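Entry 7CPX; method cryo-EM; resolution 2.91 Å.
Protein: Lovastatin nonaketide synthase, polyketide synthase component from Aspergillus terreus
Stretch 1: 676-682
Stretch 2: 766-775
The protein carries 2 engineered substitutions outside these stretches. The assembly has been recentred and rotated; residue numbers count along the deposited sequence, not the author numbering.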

# COMPACT_ATOMS: atom_id res chain seq x y z
N ARG A 676 -21.89 52.77 74.72
CA ARG A 676 -22.26 53.56 75.88
C ARG A 676 -23.25 54.65 75.51
O ARG A 676 -24.24 54.88 76.21
CB ARG A 676 -20.99 54.15 76.50
CG ARG A 676 -21.16 54.82 77.85
CD ARG A 676 -19.80 55.20 78.40
NE ARG A 676 -19.86 56.26 79.41
CZ ARG A 676 -18.80 56.82 79.96
NH1 ARG A 676 -17.57 56.44 79.64
NH2 ARG A 676 -18.97 57.78 80.86
N ILE A 677 -23.01 55.32 74.38
CA ILE A 677 -23.93 56.36 73.92
C ILE A 677 -25.27 55.76 73.53
O ILE A 677 -26.32 56.36 73.76
CB ILE A 677 -23.30 57.15 72.75
CG1 ILE A 677 -22.12 57.98 73.25
CG2 ILE A 677 -24.35 58.02 72.08
CD1 ILE A 677 -21.25 58.54 72.15
N ALA A 678 -25.25 54.57 72.92
CA ALA A 678 -26.51 53.92 72.57
C ALA A 678 -27.33 53.61 73.82
O ALA A 678 -28.54 53.86 73.87
CB ALA A 678 -26.24 52.65 71.77
N TYR A 679 -26.67 53.06 74.85
CA TYR A 679 -27.38 52.78 76.09
C TYR A 679 -27.89 54.06 76.73
O TYR A 679 -29.02 54.10 77.24
CB TYR A 679 -26.47 52.03 77.06
CG TYR A 679 -26.43 50.53 76.85
CD1 TYR A 679 -27.54 49.75 77.14
CD2 TYR A 679 -25.29 49.91 76.37
CE1 TYR A 679 -27.51 48.38 76.96
CE2 TYR A 679 -25.25 48.54 76.18
CZ TYR A 679 -26.37 47.78 76.48
OH TYR A 679 -26.33 46.41 76.29
N LEU A 680 -27.08 55.12 76.72
CA LEU A 680 -27.52 56.39 77.29
C LEU A 680 -28.74 56.94 76.56
O LEU A 680 -29.70 57.40 77.19
CB LEU A 680 -26.37 57.40 77.23
CG LEU A 680 -26.61 58.76 77.89
CD1 LEU A 680 -26.63 58.64 79.40
CD2 LEU A 680 -25.54 59.76 77.44
N ARG A 681 -28.73 56.88 75.23
CA ARG A 681 -29.87 57.35 74.45
C ARG A 681 -31.09 56.47 74.67
O ARG A 681 -32.22 56.96 74.56
CB ARG A 681 -29.50 57.39 72.96
CG ARG A 681 -30.62 57.82 72.03
CD ARG A 681 -31.24 59.15 72.45
NE ARG A 681 -32.49 58.97 73.17
CZ ARG A 681 -33.36 59.94 73.43
NH1 ARG A 681 -33.14 61.18 73.03
NH2 ARG A 681 -34.47 59.65 74.10
N GLY A 682 -30.88 55.19 74.97
CA GLY A 682 -32.01 54.34 75.30
C GLY A 682 -32.81 54.86 76.48
O GLY A 682 -34.05 54.85 76.46
N HIS A 766 -41.63 64.00 69.82
CA HIS A 766 -41.87 63.00 70.86
C HIS A 766 -40.61 62.73 71.67
O HIS A 766 -40.62 62.76 72.90
CB HIS A 766 -42.40 61.71 70.24
CG HIS A 766 -43.80 61.80 69.74
ND1 HIS A 766 -44.71 60.77 69.86
CD2 HIS A 766 -44.47 62.81 69.12
CE1 HIS A 766 -45.86 61.13 69.33
NE2 HIS A 766 -45.74 62.37 68.88
N MET A 767 -39.50 62.45 70.98
CA MET A 767 -38.22 62.23 71.64
C MET A 767 -37.40 63.50 71.78
O MET A 767 -36.28 63.44 72.32
CB MET A 767 -37.41 61.18 70.87
CG MET A 767 -37.88 59.75 71.09
SD MET A 767 -36.94 58.55 70.13
CE MET A 767 -37.69 57.01 70.65
N LEU A 768 -37.91 64.64 71.32
CA LEU A 768 -37.14 65.88 71.43
C LEU A 768 -36.83 66.25 72.87
O LEU A 768 -35.66 66.56 73.16
CB LEU A 768 -37.90 67.01 70.72
CG LEU A 768 -37.26 68.40 70.81
CD1 LEU A 768 -35.83 68.37 70.30
CD2 LEU A 768 -38.09 69.41 70.03
N PRO A 769 -37.78 66.26 73.80
CA PRO A 769 -37.43 66.67 75.18
C PRO A 769 -36.41 65.76 75.83
O PRO A 769 -35.43 66.26 76.40
CB PRO A 769 -38.78 66.64 75.91
CG PRO A 769 -39.63 65.72 75.11
CD PRO A 769 -39.20 65.89 73.69
N CYS A 770 -36.60 64.44 75.76
CA CYS A 770 -35.64 63.52 76.36
C CYS A 770 -34.25 63.67 75.76
O CYS A 770 -33.27 63.31 76.41
CB CYS A 770 -36.13 62.08 76.18
SG CYS A 770 -37.73 61.74 76.96
N ALA A 771 -34.15 64.20 74.54
CA ALA A 771 -32.84 64.42 73.94
C ALA A 771 -32.04 65.46 74.72
O ALA A 771 -30.80 65.39 74.75
CB ALA A 771 -32.99 64.86 72.48
N ASP A 772 -32.71 66.42 75.35
CA ASP A 772 -32.00 67.46 76.09
C ASP A 772 -31.17 66.89 77.23
O ASP A 772 -29.93 67.01 77.19
CB ASP A 772 -32.99 68.52 76.58
CG ASP A 772 -33.59 69.33 75.45
OD1 ASP A 772 -32.91 69.50 74.41
OD2 ASP A 772 -34.74 69.79 75.59
N PRO A 773 -31.76 66.26 78.25
CA PRO A 773 -30.91 65.68 79.31
C PRO A 773 -29.93 64.65 78.79
O PRO A 773 -28.78 64.60 79.24
CB PRO A 773 -31.94 65.07 80.28
CG PRO A 773 -33.13 64.80 79.44
CD PRO A 773 -33.17 65.90 78.42
N TYR A 774 -30.36 63.82 77.83
CA TYR A 774 -29.47 62.81 77.27
C TYR A 774 -28.18 63.45 76.76
O TYR A 774 -27.08 63.05 77.15
CB TYR A 774 -30.18 62.06 76.15
CG TYR A 774 -29.28 61.62 75.02
CD1 TYR A 774 -28.41 60.55 75.17
CD2 TYR A 774 -29.30 62.27 73.79
CE1 TYR A 774 -27.58 60.15 74.14
CE2 TYR A 774 -28.48 61.87 72.75
CZ TYR A 774 -27.63 60.81 72.93
OH TYR A 774 -26.81 60.41 71.90
N MET A 775 -28.30 64.48 75.93
CA MET A 775 -27.12 65.19 75.46
C MET A 775 -26.34 65.76 76.64
O MET A 775 -25.10 65.69 76.67
CB MET A 775 -27.51 66.31 74.49
CG MET A 775 -26.34 66.94 73.77
SD MET A 775 -26.81 68.34 72.74
CE MET A 775 -27.29 69.53 73.99

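No hydrogen bond joins these two helical stretches, although an arginine and a tyrosine make most of the contact. Arg681 sets CD over the ring of Tyr774: CD of Arg681 sits 3.8 Å from the centroid of the Tyr774 ring, almost on the ring normal, a CH-pi contact over one face. The guanidinium lies farther out, with CZ of Arg681 5.1 Å from that centroid, so any cation-pi attraction is weak at most. Arginine suits this place because three methylenes precede its charge: CD sits over the face and CB of Arg681 touches CE1 of Tyr774 at 3.6 Å, while the planar end reaches on along the second stretch. There NH1 of Arg681 comes 3.4 Å from CA of Ala771 and 3.7 Å from its CB, so the small residue is packed closely against the guanidinium, and NH2 of Arg681 lies 3.6 Å from CB of Cys770.

Tyr774 points toward the first helix and is buried, its chi1 of 147° lying between the usual wells. Leu680 packs at the ring's edge, CG of Leu680 to CD1 of Tyr774 being 3.7 Å, a branched apolar side chain against aromatic carbon. One turn earlier than Arg681, CG2 of Ile677 approaches OH of Tyr774 at 3.4 Å; that hydroxyl is hydrogen-bonded elsewhere in the structure, so its polarity is satisfied despite burial.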